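Local coordinates for protein D-ribulose-5-phosphate 3-epimerase, putative (Plasmodium falciparum, PDB 1TQX) that probably catalyses the metal-dependent interconversion of D-ribulose 5-phosphate and D-xylulose 5-phosphate, at residues A[84-98]-A[115-129]. Residues are numbered along the deposited sequence; the frame is centred on the assembly and turned at random.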
loop_
_atom_site.group_PDB
_atom_site.type_symbol
_atom_site.label_atom_id
_atom_site.label_comp_id
_atom_site.label_asym_id
_atom_site.label_seq_id
_atom_site.Cartn_x
_atom_site.Cartn_y
_atom_site.Cartn_z
ATOM N N LYS A 84 -6.711 13.774 7.178
ATOM C CA LYS A 84 -5.635 14.763 7.163
ATOM C C LYS A 84 -4.434 14.397 8.033
ATOM O O LYS A 84 -3.324 14.856 7.768
ATOM C CB LYS A 84 -6.153 16.135 7.618
ATOM C CG LYS A 84 -7.222 16.768 6.726
ATOM C CD LYS A 84 -7.525 18.190 7.220
ATOM C CE LYS A 84 -8.695 18.826 6.498
ATOM N NZ LYS A 84 -10.014 18.260 6.918
ATOM N N THR A 85 -4.644 13.590 9.072
ATOM C CA THR A 85 -3.532 13.227 9.942
ATOM C C THR A 85 -2.728 12.017 9.462
ATOM O O THR A 85 -1.737 11.658 10.092
ATOM C CB THR A 85 -3.993 12.967 11.405
ATOM O OG1 THR A 85 -4.901 11.856 11.436
ATOM C CG2 THR A 85 -4.677 14.213 11.983
ATOM N N SER A 86 -3.148 11.394 8.360
ATOM C CA SER A 86 -2.412 10.249 7.819
ATOM C C SER A 86 -1.203 10.747 7.021
ATOM O O SER A 86 -0.947 11.952 6.981
ATOM C CB SER A 86 -3.328 9.387 6.942
ATOM O OG SER A 86 -4.233 8.647 7.754
ATOM N N ASN A 87 -0.461 9.837 6.389
ATOM C CA ASN A 87 0.731 10.230 5.634
ATOM C C ASN A 87 0.636 10.046 4.120
ATOM O O ASN A 87 1.132 10.877 3.356
ATOM C CB ASN A 87 1.950 9.487 6.182
ATOM C CG ASN A 87 2.367 9.998 7.538
ATOM O OD1 ASN A 87 2.891 11.110 7.659
ATOM N ND2 ASN A 87 2.120 9.208 8.571
ATOM N N GLN A 88 0.026 8.950 3.684
ATOM C CA GLN A 88 -0.169 8.723 2.262
ATOM C C GLN A 88 -1.548 8.157 2.024
ATOM O O GLN A 88 -2.016 7.306 2.782
ATOM C CB GLN A 88 0.860 7.748 1.679
ATOM C CG GLN A 88 0.537 7.362 0.232
ATOM C CD GLN A 88 1.661 6.602 -0.455
ATOM O OE1 GLN A 88 2.403 7.165 -1.253
ATOM N NE2 GLN A 88 1.791 5.319 -0.139
ATOM N N LEU A 89 -2.200 8.649 0.977
ATOM C CA LEU A 89 -3.515 8.165 0.596
ATOM C C LEU A 89 -3.352 7.569 -0.793
ATOM O O LEU A 89 -2.893 8.241 -1.721
ATOM C CB LEU A 89 -4.541 9.307 0.552
ATOM C CG LEU A 89 -4.816 10.073 1.851
ATOM C CD1 LEU A 89 -5.996 11.037 1.613
ATOM C CD2 LEU A 89 -5.141 9.109 2.993
ATOM N N THR A 90 -3.706 6.296 -0.926
ATOM C CA THR A 90 -3.596 5.597 -2.201
ATOM C C THR A 90 -4.988 5.242 -2.707
ATOM O O THR A 90 -5.733 4.527 -2.036
ATOM C CB THR A 90 -2.764 4.296 -2.043
ATOM O OG1 THR A 90 -1.428 4.634 -1.653
ATOM C CG2 THR A 90 -2.725 3.505 -3.353
ATOM N N PHE A 91 -5.350 5.753 -3.881
ATOM C CA PHE A 91 -6.664 5.451 -4.438
ATOM C C PHE A 91 -6.505 4.561 -5.663
ATOM O O PHE A 91 -5.400 4.420 -6.194
ATOM C CB PHE A 91 -7.416 6.748 -4.797
ATOM C CG PHE A 91 -6.771 7.556 -5.889
ATOM C CD1 PHE A 91 -7.076 7.315 -7.228
ATOM C CD2 PHE A 91 -5.878 8.579 -5.580
ATOM C CE1 PHE A 91 -6.501 8.085 -8.245
ATOM C CE2 PHE A 91 -5.298 9.354 -6.593
ATOM C CZ PHE A 91 -5.612 9.102 -7.925
ATOM N N HIS A 92 -7.603 3.947 -6.100
ATOM C CA HIS A 92 -7.556 3.065 -7.257
ATOM C C HIS A 92 -7.832 3.744 -8.586
ATOM O O HIS A 92 -8.769 4.526 -8.719
ATOM C CB HIS A 92 -8.521 1.889 -7.065
ATOM C CG HIS A 92 -7.896 0.714 -6.379
ATOM N ND1 HIS A 92 -7.217 -0.271 -7.067
ATOM C CD2 HIS A 92 -7.755 0.420 -5.065
ATOM C CE1 HIS A 92 -6.679 -1.115 -6.206
ATOM N NE2 HIS A 92 -6.988 -0.717 -4.983
ATOM N N PHE A 93 -6.989 3.431 -9.565
ATOM C CA PHE A 93 -7.109 3.955 -10.921
ATOM C C PHE A 93 -8.513 3.594 -11.406
ATOM O O PHE A 93 -9.185 4.397 -12.056
ATOM C CB PHE A 93 -6.029 3.292 -11.795
ATOM C CG PHE A 93 -5.993 3.758 -13.235
ATOM C CD1 PHE A 93 -5.818 5.101 -13.558
ATOM C CD2 PHE A 93 -6.051 2.827 -14.272
ATOM C CE1 PHE A 93 -5.694 5.506 -14.893
ATOM C CE2 PHE A 93 -5.927 3.226 -15.606
ATOM C CZ PHE A 93 -5.746 4.567 -15.912
ATOM N N GLU A 94 -8.959 2.387 -11.058
ATOM C CA GLU A 94 -10.275 1.906 -11.470
ATOM C C GLU A 94 -11.439 2.624 -10.797
ATOM O O GLU A 94 -12.534 2.692 -11.354
ATOM C CB GLU A 94 -10.403 0.397 -11.215
ATOM C CG GLU A 94 -9.319 -0.452 -11.878
ATOM C CD GLU A 94 -8.066 -0.558 -11.032
ATOM O OE1 GLU A 94 -8.022 0.077 -9.960
ATOM O OE2 GLU A 94 -7.125 -1.276 -11.432
ATOM N N ALA A 95 -11.211 3.154 -9.598
ATOM C CA ALA A 95 -12.269 3.853 -8.877
ATOM C C ALA A 95 -12.679 5.130 -9.616
ATOM O O ALA A 95 -13.801 5.614 -9.455
ATOM C CB ALA A 95 -11.808 4.188 -7.458
ATOM N N LEU A 96 -11.762 5.673 -10.410
ATOM C CA LEU A 96 -12.029 6.878 -11.187
ATOM C C LEU A 96 -12.206 6.539 -12.665
ATOM O O LEU A 96 -11.859 7.330 -13.543
ATOM C CB LEU A 96 -10.891 7.893 -11.020
ATOM C CG LEU A 96 -11.004 8.826 -9.811
ATOM C CD1 LEU A 96 -11.169 8.002 -8.550
ATOM C CD2 LEU A 96 -9.771 9.722 -9.714
ATOM N N ASN A 97 -12.735 5.347 -12.926
ATOM C CA ASN A 97 -12.994 4.891 -14.287
ATOM C C ASN A 97 -11.794 4.959 -15.230
ATOM O O ASN A 97 -11.944 5.183 -16.433
ATOM C CB ASN A 97 -14.170 5.681 -14.869
ATOM C CG ASN A 97 -15.467 5.417 -14.126
ATOM O OD1 ASN A 97 -16.436 6.169 -14.250
ATOM N ND2 ASN A 97 -15.495 4.338 -13.356
ATOM N N GLU A 98 -10.603 4.766 -14.676
ATOM C CA GLU A 98 -9.379 4.765 -15.462
ATOM C C GLU A 98 -9.143 5.983 -16.354
ATOM O O GLU A 98 -8.515 5.870 -17.407
ATOM C CB GLU A 98 -9.318 3.491 -16.314
ATOM C CG GLU A 98 -9.217 2.216 -15.486
ATOM C CD GLU A 98 -9.064 0.966 -16.330
ATOM O OE1 GLU A 98 -8.464 1.050 -17.420
ATOM O OE2 GLU A 98 -9.528 -0.105 -15.890
ATOM N N LEU A 115 0.126 15.585 1.668
ATOM C CA LEU A 115 0.114 14.140 1.851
ATOM C C LEU A 115 0.772 13.487 0.650
ATOM O O LEU A 115 0.776 14.051 -0.436
ATOM C CB LEU A 115 -1.330 13.636 1.945
ATOM C CG LEU A 115 -2.198 14.100 3.117
ATOM C CD1 LEU A 115 -3.671 13.826 2.815
ATOM C CD2 LEU A 115 -1.759 13.381 4.368
ATOM N N TRP A 116 1.336 12.302 0.847
ATOM C CA TRP A 116 1.918 11.564 -0.267
ATOM C C TRP A 116 0.713 11.004 -1.016
ATOM O O TRP A 116 -0.330 10.750 -0.408
ATOM C CB TRP A 116 2.773 10.406 0.244
ATOM C CG TRP A 116 4.213 10.749 0.470
ATOM C CD1 TRP A 116 4.726 11.966 0.807
ATOM C CD2 TRP A 116 5.325 9.847 0.401
ATOM N NE1 TRP A 116 6.093 11.881 0.952
ATOM C CE2 TRP A 116 6.485 10.591 0.708
ATOM C CE3 TRP A 116 5.453 8.481 0.108
ATOM C CZ2 TRP A 116 7.762 10.013 0.735
ATOM C CZ3 TRP A 116 6.724 7.903 0.134
ATOM C CH2 TRP A 116 7.861 8.672 0.445
ATOM N N CYS A 117 0.839 10.822 -2.327
ATOM C CA CYS A 117 -0.261 10.271 -3.108
ATOM C C CYS A 117 0.146 8.979 -3.802
ATOM O O CYS A 117 1.173 8.910 -4.480
ATOM C CB CYS A 117 -0.754 11.268 -4.165
ATOM S SG CYS A 117 -2.038 10.580 -5.273
ATOM N N GLY A 118 -0.664 7.949 -3.604
ATOM C CA GLY A 118 -0.395 6.682 -4.241
ATOM C C GLY A 118 -1.551 6.336 -5.159
ATOM O O GLY A 118 -2.667 6.825 -4.973
ATOM N N ILE A 119 -1.285 5.522 -6.170
ATOM C CA ILE A 119 -2.343 5.091 -7.071
ATOM C C ILE A 119 -2.154 3.589 -7.243
ATOM O O ILE A 119 -1.029 3.110 -7.405
ATOM C CB ILE A 119 -2.290 5.821 -8.444
ATOM C CG1 ILE A 119 -3.575 5.530 -9.224
ATOM C CG2 ILE A 119 -1.071 5.373 -9.252
ATOM C CD1 ILE A 119 -3.747 6.378 -10.481
ATOM N N SER A 120 -3.253 2.847 -7.180
ATOM C CA SER A 120 -3.181 1.402 -7.301
ATOM C C SER A 120 -3.912 0.854 -8.524
ATOM O O SER A 120 -4.872 1.456 -9.014
ATOM C CB SER A 120 -3.748 0.752 -6.032
ATOM O OG SER A 120 -3.625 -0.662 -6.072
ATOM N N ILE A 121 -3.426 -0.285 -9.013
ATOM C CA ILE A 121 -4.021 -0.977 -10.150
ATOM C C ILE A 121 -4.226 -2.447 -9.787
ATOM O O ILE A 121 -3.357 -3.073 -9.176
ATOM C CB ILE A 121 -3.133 -0.909 -11.426
ATOM C CG1 ILE A 121 -1.681 -1.251 -11.078
ATOM C CG2 ILE A 121 -3.267 0.454 -12.089
ATOM C CD1 ILE A 121 -0.756 -1.304 -12.285
ATOM N N LYS A 122 -5.380 -2.987 -10.165
ATOM C CA LYS A 122 -5.703 -4.379 -9.894
ATOM C C LYS A 122 -5.004 -5.293 -10.911
ATOM O O LYS A 122 -4.526 -4.832 -11.948
ATOM C CB LYS A 122 -7.224 -4.569 -9.921
ATOM C CG LYS A 122 -7.938 -3.729 -8.861
ATOM C CD LYS A 122 -9.387 -4.146 -8.629
ATOM C CE LYS A 122 -10.289 -3.792 -9.796
ATOM N NZ LYS A 122 -11.708 -4.211 -9.554
ATOM N N PRO A 123 -4.933 -6.600 -10.622
ATOM C CA PRO A 123 -4.282 -7.569 -11.510
ATOM C C PRO A 123 -4.575 -7.455 -13.006
ATOM O O PRO A 123 -3.657 -7.491 -13.820
ATOM C CB PRO A 123 -4.729 -8.908 -10.933
ATOM C CG PRO A 123 -4.795 -8.610 -9.456
ATOM C CD PRO A 123 -5.500 -7.275 -9.437
ATOM N N LYS A 124 -5.846 -7.312 -13.366
ATOM C CA LYS A 124 -6.222 -7.226 -14.773
ATOM C C LYS A 124 -6.027 -5.869 -15.447
ATOM O O LYS A 124 -6.274 -5.740 -16.644
ATOM C CB LYS A 124 -7.681 -7.664 -14.950
ATOM C CG LYS A 124 -7.969 -9.068 -14.437
ATOM C CD LYS A 124 -9.439 -9.419 -14.603
ATOM C CE LYS A 124 -9.761 -10.767 -13.984
ATOM N NZ LYS A 124 -11.209 -11.082 -14.093
ATOM N N THR A 125 -5.578 -4.862 -14.700
ATOM C CA THR A 125 -5.374 -3.530 -15.278
ATOM C C THR A 125 -3.960 -3.339 -15.836
ATOM O O THR A 125 -2.970 -3.603 -15.156
ATOM C CB THR A 125 -5.660 -2.431 -14.234
ATOM O OG1 THR A 125 -6.973 -2.621 -13.700
ATOM C CG2 THR A 125 -5.588 -1.050 -14.875
ATOM N N ASP A 126 -3.884 -2.872 -17.078
ATOM C CA ASP A 126 -2.619 -2.640 -17.780
ATOM C C ASP A 126 -1.827 -1.470 -17.186
ATOM O O ASP A 126 -2.315 -0.343 -17.157
ATOM C CB ASP A 126 -2.929 -2.370 -19.259
ATOM C CG ASP A 126 -1.687 -2.099 -20.089
ATOM O OD1 ASP A 126 -1.844 -1.804 -21.293
ATOM O OD2 ASP A 126 -0.561 -2.180 -19.553
ATOM N N VAL A 127 -0.606 -1.740 -16.726
ATOM C CA VAL A 127 0.260 -0.708 -16.133
ATOM C C VAL A 127 0.541 0.496 -17.019
ATOM O O VAL A 127 0.693 1.614 -16.526
ATOM C CB VAL A 127 1.661 -1.241 -15.781
ATOM C CG1 VAL A 127 1.956 -0.999 -14.322
ATOM C CG2 VAL A 127 1.782 -2.687 -16.166
ATOM N N GLN A 128 0.655 0.265 -18.321
ATOM C CA GLN A 128 0.968 1.350 -19.241
ATOM C C GLN A 128 -0.074 2.457 -19.253
ATOM O O GLN A 128 0.217 3.583 -19.654
ATOM C CB GLN A 128 1.183 0.802 -20.653
ATOM C CG GLN A 128 2.331 -0.194 -20.730
ATOM C CD GLN A 128 2.768 -0.479 -22.152
ATOM O OE1 GLN A 128 3.257 0.407 -22.854
ATOM N NE2 GLN A 128 2.591 -1.721 -22.587
ATOM N N LYS A 129 -1.284 2.148 -18.802
ATOM C CA LYS A 129 -2.338 3.153 -18.765
ATOM C C LYS A 129 -2.030 4.233 -17.730
ATOM O O LYS A 129 -2.642 5.299 -17.747
ATOM C CB LYS A 129 -3.687 2.511 -18.437
ATOM C CG LYS A 129 -4.285 1.664 -19.551
ATOM C CD LYS A 129 -5.537 0.956 -19.049
ATOM C CE LYS A 129 -6.117 -0.005 -20.077
ATOM N NZ LYS A 129 -7.194 0.612 -20.884
#
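Strands 88-92 and 116-121 are neighbouring parallel staves of the TIM barrel, and Asn87, Leu89, Phe91 and Phe93 are stitched to the second strand by six backbone hydrogen bonds. The ladder starts with Trp116 N giving to Asn87 O and ends with Phe93 N giving to Ser120 O, 2.9 Å and 175° at the hydrogen. Helix 100-111 connects the two strands in a beta-alpha-beta crossover and covers the face bearing Phe91 and Cys117. There Phe91, its CG placed between the backbone N and the carbonyl carbon (chi1 65°), brings CE2 to 3.7 Å from Cys117 SG, an oblique sulfur-aromatic contact, while Ile119 CD1 touches both Phe91 CE1 and Phe93 CD1. The other face, carrying Gln88, Thr90, His92 and Ser120, looks into the barrel. Gly118 has no side chain on this face, and Thr90 OG1 packs 3.5 Å from Gly118 CA.

At the C-terminal end of the strands, where TIM barrels keep their active sites, Ser120 CB sits over one face of the His92 imidazole, a CH-pi contact 3.7 Å from its centroid; Ser120 OG is hydrogen-bonded to Leu143 O. His92 NE2 is hydrogen-bonded to NE2 of the zinc ligand His70, making His92 a second-shell residue. His92 ND1 gives to Glu94 OE1 at 3.0 Å, close to the ring plane, so that hydrogen bonds at both nitrogens should fix the ring's rotation. A bend at chi2 (85°) turns the Glu94 carboxylate so that OE2 takes two more bonds, from Lys122 N at 2.8 Å, on the syn side but tilted out of the carboxylate plane, and from Thr125 OG1 at 2.6 Å through the anti lone pair, tying the type I turn 122-125 to the residues that follow strand 88-92.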